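Local coordinates for protein octenoyl-coa reductase/carboxylase (Streptomyces sp., PDB 4A0S) that catalyses the NADPH-dependent reductive carboxylation of 2-octenoyl-CoA, providing an unusual extender unit for cinnabaramide polyketide biosynthesis, at residues A27-A32 with G53-P58; V137-A142 with A181-P186; V317-S322 with Y341-D346. All blocks are in the same frame, centred on the assembly; numbering follows the deposited sequence.

Interaction 1 of 3, residues A27-A32 with G53-P58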
loop_
_atom_site.group_PDB
_atom_site.type_symbol
_atom_site.label_atom_id
_atom_site.label_comp_id
_atom_site.label_asym_id
_atom_site.label_seq_id
_atom_site.Cartn_x
_atom_site.Cartn_y
_atom_site.Cartn_z
ATOM N N ALA A 27 -20.590 25.665 -29.812
ATOM C CA ALA A 27 -20.509 24.590 -28.832
ATOM C C ALA A 27 -21.568 23.540 -29.058
ATOM O O ALA A 27 -22.720 23.862 -29.351
ATOM C CB ALA A 27 -20.647 25.152 -27.429
ATOM N N LEU A 28 -21.158 22.285 -28.898
ATOM C CA LEU A 28 -22.078 21.186 -28.767
ATOM C C LEU A 28 -22.605 21.296 -27.361
ATOM O O LEU A 28 -21.832 21.275 -26.405
ATOM C CB LEU A 28 -21.369 19.846 -28.951
ATOM C CG LEU A 28 -22.317 18.652 -29.082
ATOM C CD1 LEU A 28 -23.065 18.664 -30.438
ATOM C CD2 LEU A 28 -21.544 17.371 -28.874
ATOM N N HIS A 29 -23.921 21.441 -27.231
ATOM C CA HIS A 29 -24.491 21.624 -25.909
ATOM C C HIS A 29 -25.876 21.057 -25.790
ATOM O O HIS A 29 -26.524 20.700 -26.787
ATOM C CB HIS A 29 -24.519 23.109 -25.545
ATOM C CG HIS A 29 -25.416 23.922 -26.419
ATOM N ND1 HIS A 29 -25.034 24.354 -27.673
ATOM C CD2 HIS A 29 -26.676 24.380 -26.225
ATOM C CE1 HIS A 29 -26.025 25.043 -28.213
ATOM N NE2 HIS A 29 -27.031 25.078 -27.354
ATOM N N LEU A 30 -26.317 20.984 -24.545
ATOM C CA LEU A 30 -27.684 20.636 -24.238
ATOM C C LEU A 30 -28.372 21.873 -23.709
ATOM O O LEU A 30 -27.714 22.847 -23.297
ATOM C CB LEU A 30 -27.717 19.526 -23.204
ATOM C CG LEU A 30 -26.944 18.264 -23.593
ATOM C CD1 LEU A 30 -26.784 17.436 -22.349
ATOM C CD2 LEU A 30 -27.650 17.494 -24.698
ATOM N N ARG A 31 -29.698 21.819 -23.714
ATOM C CA ARG A 31 -30.531 22.905 -23.266
ATOM C C ARG A 31 -31.309 22.424 -22.054
ATOM O O ARG A 31 -31.878 21.337 -22.071
ATOM C CB ARG A 31 -31.490 23.320 -24.386
ATOM C CG ARG A 31 -30.800 23.894 -25.628
ATOM C CD ARG A 31 -30.262 25.305 -25.393
ATOM N NE ARG A 31 -31.342 26.259 -25.118
ATOM C CZ ARG A 31 -31.239 27.304 -24.297
ATOM N NH1 ARG A 31 -30.104 27.547 -23.657
ATOM N NH2 ARG A 31 -32.283 28.106 -24.111
ATOM N N ALA A 32 -31.310 23.225 -20.991
ATOM C CA ALA A 32 -31.993 22.866 -19.748
ATOM C C ALA A 32 -33.459 22.521 -19.972
ATOM O O ALA A 32 -33.992 21.620 -19.316
ATOM C CB ALA A 32 -31.863 23.988 -18.723
ATOM N N GLY A 53 -24.520 25.392 -31.549
ATOM C CA GLY A 53 -24.730 26.814 -31.760
ATOM C C GLY A 53 -23.865 27.623 -30.822
ATOM O O GLY A 53 -23.159 27.065 -29.942
ATOM N N GLU A 54 -23.918 28.938 -31.025
ATOM C CA GLU A 54 -23.160 29.883 -30.236
ATOM C C GLU A 54 -23.652 29.909 -28.801
ATOM O O GLU A 54 -24.849 29.929 -28.531
ATOM C CB GLU A 54 -23.241 31.288 -30.842
ATOM C CG GLU A 54 -22.629 31.436 -32.243
ATOM C CD GLU A 54 -21.132 31.166 -32.279
ATOM O OE1 GLU A 54 -20.379 31.871 -31.575
ATOM O OE2 GLU A 54 -20.701 30.250 -33.016
ATOM N N VAL A 55 -22.709 29.898 -27.873
ATOM C CA VAL A 55 -23.031 30.052 -26.477
ATOM C C VAL A 55 -22.162 31.184 -25.945
ATOM O O VAL A 55 -21.091 31.449 -26.493
ATOM C CB VAL A 55 -22.783 28.745 -25.656
ATOM C CG1 VAL A 55 -23.699 27.619 -26.112
ATOM C CG2 VAL A 55 -21.335 28.333 -25.751
ATOM N N PRO A 56 -22.611 31.859 -24.880
ATOM C CA PRO A 56 -21.818 32.958 -24.343
ATOM C C PRO A 56 -20.462 32.479 -23.858
ATOM O O PRO A 56 -20.373 31.447 -23.193
ATOM C CB PRO A 56 -22.652 33.430 -23.155
ATOM C CG PRO A 56 -24.062 33.095 -23.560
ATOM C CD PRO A 56 -23.931 31.765 -24.229
ATOM N N MET A 57 -19.415 33.222 -24.203
ATOM C CA MET A 57 -18.099 33.019 -23.609
ATOM C C MET A 57 -18.144 33.414 -22.127
ATOM O O MET A 57 -18.436 34.571 -21.829
ATOM C CB MET A 57 -17.075 33.894 -24.318
ATOM C CG MET A 57 -15.686 33.820 -23.734
ATOM S SD MET A 57 -14.968 32.168 -23.907
ATOM C CE MET A 57 -14.584 32.117 -25.647
ATOM N N PRO A 58 -17.833 32.476 -21.205
ATOM C CA PRO A 58 -17.847 32.883 -19.797
ATOM C C PRO A 58 -16.604 33.665 -19.429
ATOM O O PRO A 58 -15.620 33.666 -20.176
ATOM C CB PRO A 58 -17.844 31.547 -19.051
ATOM C CG PRO A 58 -17.078 30.647 -19.941
ATOM C CD PRO A 58 -17.472 31.051 -21.345
#
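The imidazole of His29 carries Val55 CG1 over one face, while Gly53 N lies at its edge, close to the ring plane, together with the carbonyl carbon of Ala27 and CD of Arg31 from its own strand. Val55 CG1 sits 4.0 Å from the centroid of the His29 ring and close to the ring normal, a CH-pi contact. The methyl is displaced toward the rim, with His29 ND1 its nearest ring atom. At the edge, His29 CE1 comes within 3.7 Å of Gly53 N.

The ring is held by the backbone of its own strand, two residues back. His29 ND1 donates to Ala27 O at 2.9 Å, and the bond is nearly straight (165°), with the oxygen almost in the imidazole plane. A chi1 of 65° sets CG between the backbone N and the carbonyl carbon, and a chi2 of -80° turns ND1 to Ala27 O. Ala27 O has a second donor, Gly53 N at 3.2 Å, and the two N-H groups reach the oxygen from opposite faces of its carbonyl plane. Two bonds therefore grip one buried acceptor, and ND1 must carry a proton.

The return bond, Ala27 N to Gly53 O at 2.9 Å, completes an antiparallel hydrogen-bonded pair. Beside it Ala27 CB rests on the other branch of Val55, CG2, at 3.7 Å, so the valine straddles the alanine methyl and the imidazole. Tyr110, on strand 110-112, touches both His29 and Val55.

The chain turns a corner at Gly53, and strands 51-52 and 54-56, before and after it, each pair with strand 24-31. The arrangement illustrates how one central strand can keep hold of a bent partner in a small antiparallel sheet, here near the N-terminus of a reductase of the medium-chain dehydrogenase type.

Interaction 2 of 3, residues V137-A142 with A181-P186. With CO8 (octanoyl-coenzyme A), chain E.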
loop_
_atom_site.group_PDB
_atom_site.type_symbol
_atom_site.label_atom_id
_atom_site.label_comp_id
_atom_site.label_asym_id
_atom_site.label_seq_id
_atom_site.Cartn_x
_atom_site.Cartn_y
_atom_site.Cartn_z
ATOM N N VAL A 137 -1.906 21.869 -25.544
ATOM C CA VAL A 137 -2.329 21.143 -24.366
ATOM C C VAL A 137 -3.323 20.055 -24.692
ATOM O O VAL A 137 -3.988 20.066 -25.724
ATOM C CB VAL A 137 -2.989 22.081 -23.328
ATOM C CG1 VAL A 137 -1.981 23.120 -22.823
ATOM C CG2 VAL A 137 -4.218 22.753 -23.914
ATOM N N ILE A 138 -3.404 19.096 -23.794
ATOM C CA ILE A 138 -4.572 18.278 -23.732
ATOM C C ILE A 138 -5.228 18.688 -22.444
ATOM O O ILE A 138 -4.577 19.233 -21.550
ATOM C CB ILE A 138 -4.249 16.800 -23.770
ATOM C CG1 ILE A 138 -3.160 16.480 -22.743
ATOM C CG2 ILE A 138 -3.853 16.412 -25.191
ATOM C CD1 ILE A 138 -3.004 15.001 -22.432
ATOM N N VAL A 139 -6.528 18.490 -22.383
ATOM C CA VAL A 139 -7.259 18.736 -21.177
ATOM C C VAL A 139 -7.792 17.382 -20.786
ATOM O O VAL A 139 -8.345 16.659 -21.631
ATOM C CB VAL A 139 -8.416 19.705 -21.399
ATOM C CG1 VAL A 139 -9.298 19.763 -20.155
ATOM C CG2 VAL A 139 -7.891 21.082 -21.807
ATOM N N HIS A 140 -7.595 17.031 -19.518
ATOM C CA HIS A 140 -8.248 15.868 -18.940
ATOM C C HIS A 140 -9.390 16.340 -18.038
ATOM O O HIS A 140 -9.454 17.508 -17.686
ATOM C CB HIS A 140 -7.248 14.968 -18.205
ATOM C CG HIS A 140 -6.666 15.583 -16.975
ATOM N ND1 HIS A 140 -7.353 15.651 -15.784
ATOM C CD2 HIS A 140 -5.454 16.135 -16.744
ATOM C CE1 HIS A 140 -6.592 16.227 -14.871
ATOM N NE2 HIS A 140 -5.438 16.542 -15.432
ATOM N N PRO A 141 -10.311 15.428 -17.695
ATOM C CA PRO A 141 -11.601 15.846 -17.145
ATOM C C PRO A 141 -11.662 16.155 -15.647
ATOM O O PRO A 141 -12.702 16.605 -15.182
ATOM C CB PRO A 141 -12.509 14.644 -17.443
ATOM C CG PRO A 141 -11.563 13.477 -17.457
ATOM C CD PRO A 141 -10.343 14.038 -18.159
ATOM N N ALA A 142 -10.588 15.885 -14.909
ATOM C CA ALA A 142 -10.605 16.063 -13.457
ATOM C C ALA A 142 -10.615 17.533 -13.071
ATOM O O ALA A 142 -9.573 18.178 -12.972
ATOM C CB ALA A 142 -9.451 15.307 -12.792
ATOM N N ALA A 181 -6.491 25.074 -14.506
ATOM C CA ALA A 181 -5.123 24.865 -14.925
ATOM C C ALA A 181 -4.658 23.444 -14.574
ATOM O O ALA A 181 -3.796 22.885 -15.243
ATOM C CB ALA A 181 -4.234 25.899 -14.300
ATOM N N SER A 182 -5.250 22.861 -13.540
ATOM C CA SER A 182 -4.868 21.516 -13.118
ATOM C C SER A 182 -5.547 20.431 -13.947
ATOM O O SER A 182 -5.468 19.241 -13.604
ATOM C CB SER A 182 -5.182 21.312 -11.641
ATOM O OG SER A 182 -6.559 21.522 -11.417
ATOM N N GLN A 183 -6.203 20.846 -15.035
ATOM C CA GLN A 183 -6.706 19.909 -16.038
ATOM C C GLN A 183 -5.766 19.812 -17.226
ATOM O O GLN A 183 -5.959 18.976 -18.106
ATOM C CB GLN A 183 -8.074 20.351 -16.555
ATOM C CG GLN A 183 -9.174 20.337 -15.524
ATOM C CD GLN A 183 -10.466 20.820 -16.133
ATOM O OE1 GLN A 183 -10.937 21.911 -15.833
ATOM N NE2 GLN A 183 -11.015 20.026 -17.048
ATOM N N LEU A 184 -4.757 20.681 -17.242
ATOM C CA LEU A 184 -3.880 20.836 -18.399
ATOM C C LEU A 184 -2.620 20.009 -18.341
ATOM O O LEU A 184 -1.925 19.983 -17.311
ATOM C CB LEU A 184 -3.474 22.301 -18.556
ATOM C CG LEU A 184 -4.601 23.230 -18.989
ATOM C CD1 LEU A 184 -4.101 24.634 -19.020
ATOM C CD2 LEU A 184 -5.102 22.840 -20.375
ATOM N N LEU A 185 -2.307 19.385 -19.475
ATOM C CA LEU A 185 -1.032 18.727 -19.674
ATOM C C LEU A 185 -0.520 19.101 -21.056
ATOM O O LEU A 185 -1.319 19.394 -21.944
ATOM C CB LEU A 185 -1.184 17.217 -19.561
ATOM C CG LEU A 185 -1.557 16.701 -18.173
ATOM C CD1 LEU A 185 -1.915 15.210 -18.237
ATOM C CD2 LEU A 185 -0.428 17.020 -17.164
ATOM N N PRO A 186 0.805 19.091 -21.237
ATOM C CA PRO A 186 1.302 19.335 -22.584
ATOM C C PRO A 186 0.828 18.243 -23.522
ATOM O O PRO A 186 0.898 17.044 -23.203
ATOM C CB PRO A 186 2.826 19.290 -22.429
ATOM C CG PRO A 186 3.087 18.608 -21.153
ATOM C CD PRO A 186 1.901 18.879 -20.262
HETATM N N1A CO8 E . -34.343 15.521 -13.342
HETATM C C2A CO8 E . -33.854 16.443 -12.511
HETATM N N3A CO8 E . -33.234 16.099 -11.388
HETATM C C4A CO8 E . -33.091 14.791 -11.077
HETATM C C5A CO8 E . -33.583 13.798 -11.916
HETATM C C6A CO8 E . -34.229 14.195 -13.084
HETATM N N6A CO8 E . -34.712 13.278 -13.928
HETATM N N7A CO8 E . -33.298 12.616 -11.369
HETATM C C8A CO8 E . -32.654 12.852 -10.223
HETATM N N9A CO8 E . -32.530 14.177 -10.045
HETATM C C1B CO8 E . -31.889 14.908 -8.918
HETATM C C2B CO8 E . -32.783 14.900 -7.674
HETATM O O2B CO8 E . -32.707 16.180 -7.005
HETATM C C3B CO8 E . -32.122 13.805 -6.842
HETATM O O3B CO8 E . -32.377 14.001 -5.459
HETATM P P3B CO8 E . -33.512 13.047 -4.810
HETATM O O7A CO8 E . -34.561 14.041 -4.058
HETATM O O8A CO8 E . -34.448 12.405 -6.004
HETATM O O9A CO8 E . -32.932 11.991 -3.956
HETATM C C4B CO8 E . -30.640 13.976 -7.154
HETATM O O4B CO8 E . -30.613 14.290 -8.554
HETATM C C5B CO8 E . -29.875 12.649 -7.065
HETATM O O5B CO8 E . -28.515 12.851 -7.501
HETATM P P1A CO8 E . -27.463 13.655 -6.531
HETATM O O1A CO8 E . -26.024 13.679 -7.352
HETATM O O2A CO8 E . -27.868 15.059 -6.204
HETATM O O3A CO8 E . -27.395 12.793 -5.131
HETATM P P2A CO8 E . -26.391 11.562 -4.721
HETATM O O4A CO8 E . -27.259 10.531 -3.865
HETATM O O5A CO8 E . -25.150 11.993 -3.997
HETATM O O6A CO8 E . -26.037 10.766 -6.103
HETATM C CBP CO8 E . -24.605 9.664 -7.773
HETATM C CCP CO8 E . -24.710 10.260 -6.349
HETATM C CDP CO8 E . -25.427 8.364 -7.755
HETATM C CEP CO8 E . -23.137 9.313 -8.017
HETATM C CAP CO8 E . -25.142 10.696 -8.822
HETATM O OAP CO8 E . -24.550 12.027 -8.681
HETATM C C9P CO8 E . -25.052 10.212 -10.296
HETATM O O9P CO8 E . -25.853 9.362 -10.702
HETATM N N8P CO8 E . -24.107 10.790 -11.073
HETATM C C7P CO8 E . -23.969 10.486 -12.529
HETATM C C6P CO8 E . -22.816 9.511 -12.896
HETATM C C5P CO8 E . -23.323 8.526 -13.978
HETATM O O5P CO8 E . -24.252 7.765 -13.723
HETATM N N4P CO8 E . -22.871 8.593 -15.228
HETATM C C3P CO8 E . -21.695 9.261 -15.775
HETATM C C2P CO8 E . -20.821 8.057 -16.159
HETATM S S1P CO8 E . -19.197 8.096 -15.314
HETATM C "C1'" CO8 E . -18.244 8.647 -16.649
HETATM O "O1'" CO8 E . -18.547 8.426 -17.836
HETATM C "C2'" CO8 E . -17.138 9.377 -16.271
HETATM C "C3'" CO8 E . -16.234 9.896 -17.170
HETATM C "C4'" CO8 E . -15.119 10.592 -16.689
HETATM C "C5'" CO8 E . -15.193 11.054 -15.242
HETATM C "C6'" CO8 E . -13.932 11.922 -15.037
HETATM C "C7'" CO8 E . -13.768 12.225 -13.574
HETATM C "C8'" CO8 E . -12.595 13.198 -13.429
HETATM O O HOH W 1 -7.234 17.697 -12.029
HETATM O O HOH W 2 -9.082 20.645 -11.996
#
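An antiparallel strand pair of the GroES-like domain, entered through a 3-10 turn at 181-183, brings His140 onto Gln183 and Ile138 onto Leu185. Ile138 and Leu185 exchange both backbone bonds, with Ile138 N to Leu185 O at 2.8 Å. Past the strand end, His140 N continues the pairing to Gln183 O, and the Gln183 side chain answers: its extended chain carries NE2 to His140 O at 3.0 Å, almost straight (171°), with His140 O in the plane of the Gln183 amide. The other end of that amide, OE1, accepts from Arg180 N. An alanine here would probably leave His140 O and Arg180 N without these mates and open a gap beside Val139 CG1.

The His140 ring lies with one face over Gln183 CA, 3.9 Å from the ring centroid, while its NE2 is hydrogen-bonded to His365 ND1 on helix 365-376. As in other medium-chain dehydrogenases, this sheet belongs to the domain that faces the nucleotide-binding Rossmann domain across the active-site cleft. On one face of the strands, Leu184 CD2 rests against both Val137 CG2 and Val139 CG2, 3.6 Å from each. Two waters bridge Ala142 O to Ser182, one to O and one to OG, which also bonds Glu146. Ala142 CA meets C8' of the octanoyl-coenzyme A at 3.5 Å, and Pro141 CG lies 3.7 Å from its C6'.

Interaction 3 of 3, residues V317-S322 with Y341-D346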
loop_
_atom_site.group_PDB
_atom_site.type_symbol
_atom_site.label_atom_id
_atom_site.label_comp_id
_atom_site.label_asym_id
_atom_site.label_seq_id
_atom_site.Cartn_x
_atom_site.Cartn_y
_atom_site.Cartn_z
ATOM N N VAL A 317 -24.676 -6.383 -15.852
ATOM C CA VAL A 317 -24.733 -7.601 -16.651
ATOM C C VAL A 317 -23.510 -8.483 -16.414
ATOM O O VAL A 317 -23.625 -9.699 -16.325
ATOM C CB VAL A 317 -24.889 -7.254 -18.144
ATOM C CG1 VAL A 317 -24.583 -8.451 -19.013
ATOM C CG2 VAL A 317 -26.300 -6.776 -18.408
ATOM N N THR A 318 -22.350 -7.850 -16.295
ATOM C CA THR A 318 -21.079 -8.562 -16.199
ATOM C C THR A 318 -20.532 -8.608 -14.786
ATOM O O THR A 318 -19.619 -9.382 -14.492
ATOM C CB THR A 318 -20.011 -7.891 -17.078
ATOM O OG1 THR A 318 -19.892 -6.515 -16.707
ATOM C CG2 THR A 318 -20.408 -7.977 -18.537
ATOM N N PHE A 319 -21.053 -7.759 -13.911
ATOM C CA PHE A 319 -20.367 -7.551 -12.645
ATOM C C PHE A 319 -20.335 -8.790 -11.767
ATOM O O PHE A 319 -19.326 -9.062 -11.141
ATOM C CB PHE A 319 -20.942 -6.379 -11.874
ATOM C CG PHE A 319 -20.139 -6.024 -10.669
ATOM C CD1 PHE A 319 -19.042 -5.195 -10.782
ATOM C CD2 PHE A 319 -20.459 -6.548 -9.426
ATOM C CE1 PHE A 319 -18.280 -4.865 -9.675
ATOM C CE2 PHE A 319 -19.685 -6.227 -8.308
ATOM C CZ PHE A 319 -18.598 -5.396 -8.445
ATOM N N GLY A 320 -21.448 -9.516 -11.707
ATOM C CA GLY A 320 -21.531 -10.745 -10.940
ATOM C C GLY A 320 -20.508 -11.721 -11.456
ATOM O O GLY A 320 -19.864 -12.422 -10.685
ATOM N N LEU A 321 -20.346 -11.747 -12.775
ATOM C CA LEU A 321 -19.318 -12.570 -13.409
ATOM C C LEU A 321 -17.930 -12.106 -12.970
ATOM O O LEU A 321 -17.097 -12.920 -12.591
ATOM C CB LEU A 321 -19.442 -12.494 -14.928
ATOM C CG LEU A 321 -20.819 -12.889 -15.469
ATOM C CD1 LEU A 321 -21.003 -12.382 -16.898
ATOM C CD2 LEU A 321 -20.937 -14.383 -15.401
ATOM N N SER A 322 -17.714 -10.790 -13.004
ATOM C CA SER A 322 -16.418 -10.185 -12.676
ATOM C C SER A 322 -15.972 -10.601 -11.287
ATOM O O SER A 322 -14.809 -10.962 -11.093
ATOM C CB SER A 322 -16.494 -8.668 -12.778
ATOM O OG SER A 322 -16.692 -8.298 -14.123
ATOM N N TYR A 341 -26.432 0.260 -13.256
ATOM C CA TYR A 341 -25.609 0.414 -12.053
ATOM C C TYR A 341 -26.058 -0.385 -10.833
ATOM O O TYR A 341 -25.382 -0.373 -9.811
ATOM C CB TYR A 341 -25.517 1.884 -11.682
ATOM C CG TYR A 341 -26.850 2.585 -11.539
ATOM C CD1 TYR A 341 -27.666 2.377 -10.426
ATOM C CD2 TYR A 341 -27.279 3.482 -12.510
ATOM C CE1 TYR A 341 -28.884 3.029 -10.304
ATOM C CE2 TYR A 341 -28.476 4.145 -12.395
ATOM C CZ TYR A 341 -29.272 3.920 -11.302
ATOM O OH TYR A 341 -30.462 4.586 -11.215
ATOM N N LEU A 342 -27.215 -1.029 -10.912
ATOM C CA LEU A 342 -27.675 -1.866 -9.814
ATOM C C LEU A 342 -26.982 -3.197 -9.931
ATOM O O LEU A 342 -27.475 -4.125 -10.568
ATOM C CB LEU A 342 -29.198 -2.030 -9.838
ATOM C CG LEU A 342 -29.974 -0.755 -9.528
ATOM C CD1 LEU A 342 -31.471 -0.999 -9.501
ATOM C CD2 LEU A 342 -29.478 -0.209 -8.200
ATOM N N HIS A 343 -25.799 -3.270 -9.348
ATOM C CA HIS A 343 -25.004 -4.478 -9.438
ATOM C C HIS A 343 -25.496 -5.476 -8.436
ATOM O O HIS A 343 -25.827 -5.110 -7.321
ATOM C CB HIS A 343 -23.556 -4.163 -9.139
ATOM C CG HIS A 343 -22.873 -3.395 -10.225
ATOM N ND1 HIS A 343 -21.502 -3.267 -10.283
ATOM C CD2 HIS A 343 -23.365 -2.741 -11.306
ATOM C CE1 HIS A 343 -21.182 -2.557 -11.354
ATOM N NE2 HIS A 343 -22.293 -2.229 -11.991
ATOM N N THR A 344 -25.566 -6.727 -8.867
ATOM C CA THR A 344 -25.757 -7.851 -7.976
ATOM C C THR A 344 -24.605 -8.809 -8.156
ATOM O O THR A 344 -24.148 -9.058 -9.273
ATOM C CB THR A 344 -27.087 -8.566 -8.231
ATOM O OG1 THR A 344 -28.149 -7.627 -8.042
ATOM C CG2 THR A 344 -27.272 -9.757 -7.268
ATOM N N PHE A 345 -24.117 -9.314 -7.035
ATOM C CA PHE A 345 -23.035 -10.250 -7.036
ATOM C C PHE A 345 -23.183 -11.143 -5.822
ATOM O O PHE A 345 -23.858 -10.798 -4.845
ATOM C CB PHE A 345 -21.675 -9.531 -7.042
ATOM C CG PHE A 345 -21.334 -8.858 -5.744
ATOM C CD1 PHE A 345 -21.803 -7.578 -5.468
ATOM C CD2 PHE A 345 -20.566 -9.511 -4.787
ATOM C CE1 PHE A 345 -21.499 -6.944 -4.250
ATOM C CE2 PHE A 345 -20.254 -8.889 -3.572
ATOM C CZ PHE A 345 -20.724 -7.608 -3.303
ATOM N N ASP A 346 -22.536 -12.293 -5.906
ATOM C CA ASP A 346 -22.522 -13.252 -4.833
ATOM C C ASP A 346 -21.323 -12.904 -3.950
ATOM O O ASP A 346 -20.169 -13.019 -4.363
ATOM C CB ASP A 346 -22.408 -14.655 -5.428
ATOM C CG ASP A 346 -22.545 -15.754 -4.395
ATOM O OD1 ASP A 346 -22.175 -15.561 -3.221
ATOM O OD2 ASP A 346 -23.020 -16.837 -4.784
HETATM O O HOH W 3 -21.692 -13.071 -8.600
#
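Phe319 CB already lies over a face of the His343 imidazole, 3.9 Å from that ring's centroid. With CG anti to the backbone N (chi1 -172°), the phenyl leaves helix 317-322 toward the strand. CG meets His343 ND1 at 3.1 Å, CD1 is nearly as near, and CD2 and CE1 also lie beneath this nitrogen, CD2 near His343 CB too. The nitrogen stands over one face of the phenyl, offset toward its rim, and the two planes meet obliquely at 37°. Further out, CE2 reaches Phe345 CD1 at 3.8 Å, while CZ, at the tip, is still 4.0 Å from His343 ND1. The phenyl thus turns an edge toward the face of Phe345, an offset edge-to-face pair with planes at 75°.

Next along the helix, Gly320 CA rests 3.5 Å from Thr344 O; a side chain at this position would be tight against that oxygen. Water 3 donates to Gly320 O and accepts from Asp346 N, bridging residues 317-322 and 341-346, which share no direct hydrogen bond; just before them Arg316 bonds Leu342 O. The strand pairs antiparallel with its counterpart in the third subunit, and the rings of His343 and Phe345 there join this aromatic cluster.

With NE2 bonded to Ser337 OG, ND1 is set 3.0 Å above the Phe319 plane, where a proton would probably be tolerated but a bare lone pair probably less favourable.

Overall arrangement
Along the chain the three contacts follow in series. Interactions 1 and 2, with centres about 21 Å apart, belong to two different sheets: the small antiparallel one built on strand 24-31 and the mixed sheet of the GroES-like domain. Interaction 3 lies in the Rossmann half, its centre about 33 Å from that of interaction 2 on the opposite side of the chain's centre, and about 37 Å from interaction 1. Interaction 2 touches the acyl tail of the bound octanoyl-coenzyme A, whereas interaction 3 carries a sheet into the third subunit, whose Arg286, Arg293 and Tyr349 bind the same ligand. The site is thus completed across a subunit interface, which suggests that assembly and binding are linked.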